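Local atomic coordinates of cell division control protein 45 cdc45 putative (PDB entry 6CC2), a protein that probably acts as the Cdc45 component of the eukaryotic replicative helicase, together with the Mcm2-7 ring and GINS, and so takes part in chromosomal DNA replication. Residues Gln258-Leu262 / Arg263-Leu267; Gln308-Lys311 / Thr312-Leu315; Pro392-Phe395 / Gly396-Lys399. One frame throughout, in Å; residues are numbered along the deposited sequence.

In the fold
Contact 1 is the middle piece of the three, its centre about 11 Å from that of contact 2 and about 13 Å from that of contact 3. Towards 308-315, Trp265 O lies 2.9 Å from Tyr310 N, a probable backbone hydrogen bond that ties the two loops together. Towards helix 393-417, the ring of His264 stacks on that of Phe397, with His264 ND1 3.5 Å from Phe397 CE2, and Leu261 packs against the same phenyl group. Contacts 2 and 3 do not touch, their nearest atoms being about 7 Å apart. Ethanediol molecules, probably from the crystallisation liquor, lie beside Arg263 and Tyr310.

Contact 1 (Gln258-Leu262 / Arg263-Leu267); sequences QLMLL and RHWTL. With EDO (1,2-ethanediol), chain K.
The loop from strand 251-257 to helix 267-273 is built from a type II beta turn, Leu259 to Leu262, that runs straight into a short 3-10 turn, where Leu261 O accepts from His264 N at 2.8 Å and Leu262 O from Trp265 N at 3.1 Å. Both donors stand above the plane of their carbonyl. The indole of Trp265 turns its edge to the first turn: Met260 O lies in the ring plane, 3.4 Å from Trp265 CE3, and it also accepts from Ser270 OG. The selenomethionine side chain of Met260 bends at its last torsion (chi3 52°), bringing CE to 3.7 Å from Trp265 CZ3. Leu262 reaches forward, CD1 lying 3.8 Å from Leu267 CA. One face of the His264 ring is covered by Arg263 CB, 4.0 Å above its centre.

Ethanediol O2 and a water lie at the edge of the Arg263 guanidinium, in its plane. Arg263 NH1 donates to the ethanediol O2 at 3.0 Å, and Arg263 NH2 donates to the water, 2.9 Å away, which may in turn donate to Gln258 OE1. Arg263 NE binds Ser351 O, and salt bridges run to Asp256 and Asp356. Such multiple bonding should fix the rotation of the group. Thr266 then caps Asp269 N, completing a compact strand-to-helix connection of beta turn, 3-10 turn and N-cap.

Contact 2 (Gln308-Lys311 / Thr312-Leu315); sequences QSYK and TMSL
Gln308 CG (chi1 69°) and Thr312 OG1 (chi1 61°) each sit between the backbone N and the carbonyl carbon of their residue, and these settings bring amide and hydroxyl together. From there the otherwise extended glutamine swings its amide across the turn, and Gln308 NE2 donates to Thr312 OG1 at 2.8 Å. The bond is fairly straight, with an N-H...O angle of 157°, and the hydroxyl lies almost in the amide plane, which suits a donor of this kind and would limit rotation of the amide.

The threonine hydroxyl is used twice, since it also donates to Ser309 O at 3.1 Å, tilted somewhat from the plane of that carbonyl. Ser309 O is thus gripped by three donors. Thr312 N, 3.0 Å away, approaches from well above the carbonyl plane, whereas Met313 N, also 3.0 Å away, comes nearly along the C=O axis. A second, weak bond links Met313 N to Tyr310 O.

On another side of the turn, CE at the bent end of the selenomethionine Met313 comes to 3.7 Å from Tyr310 CE1, meeting the ring obliquely. The same ring makes a cation-pi contact with Lys318. Lys311 stretches out in the extended form to bond Ser351 OG, and its side chain touches His264.

Tyr310 and Lys311 have helical backbone angles, Thr312 departs from them and Met313 is extended. The arrangement is that of one helix-like turn in a loop, closed by i-to-i+3 and i-to-i+4 bonds to one carbonyl and leading to Ser314, the N-cap of helix 315-331.

Contact 3 (Pro392-Phe395 / Gly396-Lys399); sequences PYDF and GFAK
The phenyl ring of Phe397 lies back over the residue one turn earlier, Tyr393, and presents a face to that residue's carbonyl and beta carbon. Tyr393 O stands 3.3 Å above the ring plane, displaced from its centre towards the rim. Tyr393 CB makes a CH-pi contact 4.0 Å from the centroid of the Phe397 ring, 28° off the normal, with Phe397 CZ the nearest ring atom at 3.7 Å. The ring is placed there by a first torsion that sets Phe397 CG beside its own backbone N (chi1 -62°), directing it towards the start of the helix. Phe397 N donates to Tyr393 O at 2.9 Å in a nearly straight bond, and the ring lies over this bonded oxygen; the attraction to the ring comes from the CH-pi contact.

Asp394 crosses the phenyl group obliquely, its carboxylate turned 53° from the ring plane and OD1 4.0 Å from Phe397 CD2. The i-to-i+4 ladder continues with Ala398 N to Asp394 O (2.9 Å) and Lys399 N to Phe395 O (3.0 Å). Lys399 extends fully away from the turn to donate to Thr366 O.

This is the opening of helix 393-417, and its three aromatic residues all lean on helix 354-364. Tyr393 packs on Ala357 and Ala360 and also on Leu384 of helix 374-385, Phe395 touches Ile364, and Phe397 touches Ala360 and, in the loop after strand 251-257, Leu261 and His264.

Contact 1 (Gln258-Leu262 / Arg263-Leu267)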
loop_
_atom_site.group_PDB
_atom_site.type_symbol
_atom_site.label_atom_id
_atom_site.label_comp_id
_atom_site.label_asym_id
_atom_site.label_seq_id
_atom_site.Cartn_x
_atom_site.Cartn_y
_atom_site.Cartn_z
ATOM N N GLN A 258 -0.271 11.787 -13.559
ATOM C CA GLN A 258 0.058 11.000 -12.366
ATOM C C GLN A 258 1.396 10.268 -12.520
ATOM O O GLN A 258 1.497 9.053 -12.395
ATOM C CB GLN A 258 -1.064 10.013 -12.064
ATOM C CG GLN A 258 -2.393 10.692 -11.762
ATOM C CD GLN A 258 -2.310 11.625 -10.581
ATOM O OE1 GLN A 258 -1.332 11.612 -9.816
ATOM N NE2 GLN A 258 -3.333 12.433 -10.397
ATOM N N LEU A 259 2.431 11.040 -12.797
ATOM C CA LEU A 259 3.802 10.527 -12.693
ATOM C C LEU A 259 4.241 10.646 -11.238
ATOM O O LEU A 259 3.963 11.648 -10.567
ATOM C CB LEU A 259 4.747 11.301 -13.600
ATOM C CG LEU A 259 4.479 11.189 -15.101
ATOM C CD1 LEU A 259 5.461 12.076 -15.849
ATOM C CD2 LEU A 259 4.604 9.735 -15.571
HETATM N N MSE A 260 4.892 9.607 -10.747
HETATM C CA MSE A 260 5.213 9.506 -9.321
HETATM C C MSE A 260 6.027 10.667 -8.798
HETATM O O MSE A 260 7.174 10.898 -9.246
HETATM C CB MSE A 260 6.012 8.180 -9.073
HETATM C CG MSE A 260 6.545 8.083 -7.667
HETATM SE SE MSE A 260 7.426 6.345 -7.380
HETATM C CE MSE A 260 8.620 6.274 -8.851
ATOM N N LEU A 261 5.447 11.419 -7.858
ATOM C CA LEU A 261 6.112 12.504 -7.152
ATOM C C LEU A 261 6.701 13.566 -8.083
ATOM O O LEU A 261 7.649 14.248 -7.719
ATOM C CB LEU A 261 7.204 11.954 -6.221
ATOM C CG LEU A 261 6.667 11.186 -5.018
ATOM C CD1 LEU A 261 7.843 10.632 -4.203
ATOM C CD2 LEU A 261 5.807 12.057 -4.135
ATOM N N LEU A 262 6.108 13.736 -9.268
ATOM C CA LEU A 262 6.645 14.654 -10.267
ATOM C C LEU A 262 6.956 16.037 -9.686
ATOM O O LEU A 262 8.043 16.570 -9.891
ATOM C CB LEU A 262 5.656 14.763 -11.423
ATOM C CG LEU A 262 6.000 15.724 -12.578
ATOM C CD1 LEU A 262 7.284 15.289 -13.253
ATOM C CD2 LEU A 262 4.861 15.828 -13.580
ATOM N N ARG A 263 5.999 16.657 -8.996
ATOM C CA ARG A 263 6.213 17.998 -8.483
ATOM C C ARG A 263 7.339 18.058 -7.467
ATOM O O ARG A 263 7.894 19.129 -7.237
ATOM C CB ARG A 263 4.915 18.537 -7.877
ATOM C CG ARG A 263 3.886 18.978 -8.903
ATOM C CD ARG A 263 2.594 19.490 -8.232
ATOM N NE ARG A 263 1.963 18.394 -7.492
ATOM C CZ ARG A 263 1.214 17.455 -8.056
ATOM N NH1 ARG A 263 0.947 17.479 -9.355
ATOM N NH2 ARG A 263 0.719 16.484 -7.309
ATOM N N HIS A 264 7.707 16.926 -6.874
ATOM C CA HIS A 264 8.724 16.862 -5.827
ATOM C C HIS A 264 9.991 16.175 -6.317
ATOM O O HIS A 264 10.843 15.757 -5.518
ATOM C CB HIS A 264 8.110 16.158 -4.619
ATOM C CG HIS A 264 6.745 16.679 -4.316
ATOM N ND1 HIS A 264 6.534 17.943 -3.801
ATOM C CD2 HIS A 264 5.518 16.159 -4.547
ATOM C CE1 HIS A 264 5.229 18.155 -3.706
ATOM N NE2 HIS A 264 4.598 17.101 -4.179
ATOM N N TRP A 265 10.146 16.081 -7.622
ATOM C CA TRP A 265 11.251 15.346 -8.227
ATOM C C TRP A 265 11.675 16.111 -9.472
ATOM O O TRP A 265 11.676 17.354 -9.476
ATOM C CB TRP A 265 10.807 13.923 -8.545
ATOM C CG TRP A 265 11.863 12.885 -8.585
ATOM C CD1 TRP A 265 13.201 13.059 -8.558
ATOM C CD2 TRP A 265 11.639 11.462 -8.608
ATOM N NE1 TRP A 265 13.845 11.834 -8.580
ATOM C CE2 TRP A 265 12.900 10.843 -8.625
ATOM C CE3 TRP A 265 10.495 10.670 -8.629
ATOM C CZ2 TRP A 265 13.051 9.462 -8.649
ATOM C CZ3 TRP A 265 10.650 9.304 -8.658
ATOM C CH2 TRP A 265 11.917 8.716 -8.663
ATOM N N THR A 266 12.073 15.373 -10.511
ATOM C CA THR A 266 12.414 15.919 -11.821
ATOM C C THR A 266 11.580 15.196 -12.868
ATOM O O THR A 266 11.172 14.053 -12.666
ATOM C CB THR A 266 13.888 15.757 -12.183
ATOM O OG1 THR A 266 14.188 14.365 -12.422
ATOM C CG2 THR A 266 14.818 16.291 -11.082
ATOM N N LEU A 267 11.342 15.857 -14.006
ATOM C CA LEU A 267 10.618 15.190 -15.087
ATOM C C LEU A 267 11.331 13.914 -15.501
ATOM O O LEU A 267 10.708 12.859 -15.660
ATOM C CB LEU A 267 10.479 16.130 -16.275
ATOM C CG LEU A 267 9.977 15.474 -17.569
ATOM C CD1 LEU A 267 8.623 14.830 -17.365
ATOM C CD2 LEU A 267 9.942 16.505 -18.710
HETATM C C1 EDO K . 1.425 18.046 -13.781
HETATM O O1 EDO K . 0.822 19.163 -14.443
HETATM C C2 EDO K . 2.155 18.532 -12.533
HETATM O O2 EDO K . 1.255 19.271 -11.700
HETATM O O HOH W 1 -0.351 13.866 -7.927
#

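Contact 2 (Gln308-Lys311 / Thr312-Leu315)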
loop_
_atom_site.group_PDB
_atom_site.type_symbol
_atom_site.label_atom_id
_atom_site.label_comp_id
_atom_site.label_asym_id
_atom_site.label_seq_id
_atom_site.Cartn_x
_atom_site.Cartn_y
_atom_site.Cartn_z
ATOM N N GLN A 308 16.499 19.072 -14.092
ATOM C CA GLN A 308 16.412 19.930 -12.918
ATOM C C GLN A 308 15.075 19.717 -12.223
ATOM O O GLN A 308 14.174 19.040 -12.731
ATOM C CB GLN A 308 16.606 21.388 -13.284
ATOM C CG GLN A 308 15.482 21.997 -14.082
ATOM C CD GLN A 308 15.778 23.450 -14.420
ATOM O OE1 GLN A 308 16.408 23.748 -15.431
ATOM N NE2 GLN A 308 15.339 24.360 -13.551
ATOM N N SER A 309 14.959 20.264 -11.009
ATOM C CA SER A 309 13.719 20.149 -10.250
ATOM C C SER A 309 12.532 20.600 -11.102
ATOM O O SER A 309 12.593 21.623 -11.785
ATOM C CB SER A 309 13.818 21.001 -8.981
ATOM O OG SER A 309 12.537 21.359 -8.507
ATOM N N TYR A 310 11.463 19.803 -11.088
ATOM C CA TYR A 310 10.277 20.143 -11.866
ATOM C C TYR A 310 9.722 21.499 -11.466
ATOM O O TYR A 310 9.198 22.240 -12.314
ATOM C CB TYR A 310 9.235 19.050 -11.686
ATOM C CG TYR A 310 8.018 19.198 -12.582
ATOM C CD1 TYR A 310 8.074 18.816 -13.914
ATOM C CD2 TYR A 310 6.833 19.699 -12.097
ATOM C CE1 TYR A 310 6.972 18.931 -14.726
ATOM C CE2 TYR A 310 5.721 19.812 -12.901
ATOM C CZ TYR A 310 5.811 19.437 -14.222
ATOM O OH TYR A 310 4.704 19.560 -15.039
ATOM N N LYS A 311 9.853 21.867 -10.187
ATOM C CA LYS A 311 9.327 23.158 -9.755
ATOM C C LYS A 311 10.061 24.327 -10.406
ATOM O O LYS A 311 9.476 25.398 -10.572
ATOM C CB LYS A 311 9.387 23.276 -8.237
ATOM C CG LYS A 311 8.287 22.467 -7.556
ATOM C CD LYS A 311 8.290 22.619 -6.040
ATOM C CE LYS A 311 7.135 21.820 -5.429
ATOM N NZ LYS A 311 7.097 21.936 -3.944
ATOM N N THR A 312 11.328 24.152 -10.779
ATOM C CA THR A 312 12.059 25.236 -11.420
ATOM C C THR A 312 12.159 25.082 -12.936
ATOM O O THR A 312 12.577 26.025 -13.605
ATOM C CB THR A 312 13.466 25.365 -10.821
ATOM O OG1 THR A 312 14.201 24.160 -11.023
ATOM C CG2 THR A 312 13.381 25.665 -9.326
HETATM N N MSE A 313 11.769 23.936 -13.481
HETATM C CA MSE A 313 11.708 23.765 -14.942
HETATM C C MSE A 313 10.733 24.797 -15.493
HETATM O O MSE A 313 9.703 25.080 -14.901
HETATM C CB MSE A 313 11.300 22.347 -15.312
HETATM C CG MSE A 313 11.610 22.040 -16.757
HETATM SE SE MSE A 313 11.241 20.237 -17.271
HETATM C CE MSE A 313 9.289 20.287 -17.298
ATOM N N SER A 314 11.073 25.416 -16.620
ATOM C CA SER A 314 10.251 26.498 -17.126
ATOM C C SER A 314 8.855 25.992 -17.474
ATOM O O SER A 314 8.672 24.832 -17.855
ATOM C CB SER A 314 10.892 27.116 -18.366
ATOM O OG SER A 314 10.706 26.285 -19.479
ATOM N N LEU A 315 7.878 26.901 -17.398
ATOM C CA LEU A 315 6.512 26.549 -17.781
ATOM C C LEU A 315 6.432 26.197 -19.259
ATOM O O LEU A 315 5.636 25.330 -19.642
ATOM C CB LEU A 315 5.569 27.688 -17.453
ATOM C CG LEU A 315 4.076 27.421 -17.644
ATOM C CD1 LEU A 315 3.656 26.120 -16.989
ATOM C CD2 LEU A 315 3.249 28.560 -17.081
#

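Contact 3 (Pro392-Phe395 / Gly396-Lys399)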
loop_
_atom_site.group_PDB
_atom_site.type_symbol
_atom_site.label_atom_id
_atom_site.label_comp_id
_atom_site.label_asym_id
_atom_site.label_seq_id
_atom_site.Cartn_x
_atom_site.Cartn_y
_atom_site.Cartn_z
ATOM N N PRO A 392 7.361 18.295 6.785
ATOM C CA PRO A 392 7.572 16.890 7.156
ATOM C C PRO A 392 7.551 15.946 5.967
ATOM O O PRO A 392 8.192 14.886 6.005
ATOM C CB PRO A 392 6.416 16.612 8.132
ATOM C CG PRO A 392 6.140 17.974 8.756
ATOM C CD PRO A 392 6.328 18.949 7.621
ATOM N N TYR A 393 6.784 16.264 4.923
ATOM C CA TYR A 393 6.673 15.359 3.790
ATOM C C TYR A 393 7.981 15.225 3.025
ATOM O O TYR A 393 8.163 14.235 2.311
ATOM C CB TYR A 393 5.568 15.825 2.838
ATOM C CG TYR A 393 4.185 15.394 3.313
ATOM C CD1 TYR A 393 3.722 14.113 3.064
ATOM C CD2 TYR A 393 3.367 16.268 4.016
ATOM C CE1 TYR A 393 2.485 13.703 3.494
ATOM C CE2 TYR A 393 2.133 15.873 4.471
ATOM C CZ TYR A 393 1.691 14.584 4.204
ATOM O OH TYR A 393 0.459 14.187 4.647
ATOM N N ASP A 394 8.908 16.165 3.195
ATOM C CA ASP A 394 10.169 16.082 2.451
ATOM C C ASP A 394 10.908 14.786 2.751
ATOM O O ASP A 394 11.488 14.176 1.840
ATOM C CB ASP A 394 11.054 17.284 2.769
ATOM C CG ASP A 394 10.555 18.551 2.114
ATOM O OD1 ASP A 394 9.755 18.445 1.161
ATOM O OD2 ASP A 394 10.969 19.646 2.549
ATOM N N PHE A 395 10.906 14.354 4.015
ATOM C CA PHE A 395 11.593 13.118 4.385
ATOM C C PHE A 395 10.961 11.915 3.687
ATOM O O PHE A 395 11.672 11.018 3.215
ATOM C CB PHE A 395 11.557 12.941 5.904
ATOM C CG PHE A 395 12.326 11.746 6.398
ATOM C CD1 PHE A 395 13.707 11.784 6.496
ATOM C CD2 PHE A 395 11.667 10.588 6.764
ATOM C CE1 PHE A 395 14.413 10.687 6.950
ATOM C CE2 PHE A 395 12.368 9.486 7.216
ATOM C CZ PHE A 395 13.740 9.537 7.310
ATOM N N GLY A 396 9.631 11.877 3.622
ATOM C CA GLY A 396 8.955 10.794 2.917
ATOM C C GLY A 396 9.214 10.818 1.424
ATOM O O GLY A 396 9.435 9.771 0.819
ATOM N N PHE A 397 9.163 12.004 0.808
ATOM C CA PHE A 397 9.498 12.116 -0.605
ATOM C C PHE A 397 10.911 11.591 -0.855
ATOM O O PHE A 397 11.151 10.826 -1.796
ATOM C CB PHE A 397 9.410 13.565 -1.084
ATOM C CG PHE A 397 8.038 14.187 -0.984
ATOM C CD1 PHE A 397 6.885 13.422 -0.997
ATOM C CD2 PHE A 397 7.914 15.570 -0.877
ATOM C CE1 PHE A 397 5.640 14.026 -0.887
ATOM C CE2 PHE A 397 6.677 16.173 -0.780
ATOM C CZ PHE A 397 5.531 15.400 -0.798
ATOM N N ALA A 398 11.860 11.979 0.008
ATOM C CA ALA A 398 13.250 11.568 -0.208
ATOM C C ALA A 398 13.407 10.060 -0.078
ATOM O O ALA A 398 14.130 9.432 -0.877
ATOM C CB ALA A 398 14.172 12.278 0.782
ATOM N N LYS A 399 12.759 9.462 0.930
ATOM C CA LYS A 399 12.870 8.019 1.111
ATOM C C LYS A 399 12.274 7.281 -0.085
ATOM O O LYS A 399 12.861 6.303 -0.585
ATOM C CB LYS A 399 12.175 7.581 2.395
ATOM C CG LYS A 399 12.381 6.110 2.735
ATOM C CD LYS A 399 11.699 5.740 4.077
ATOM C CE LYS A 399 11.898 4.262 4.404
ATOM N NZ LYS A 399 11.229 3.884 5.692
#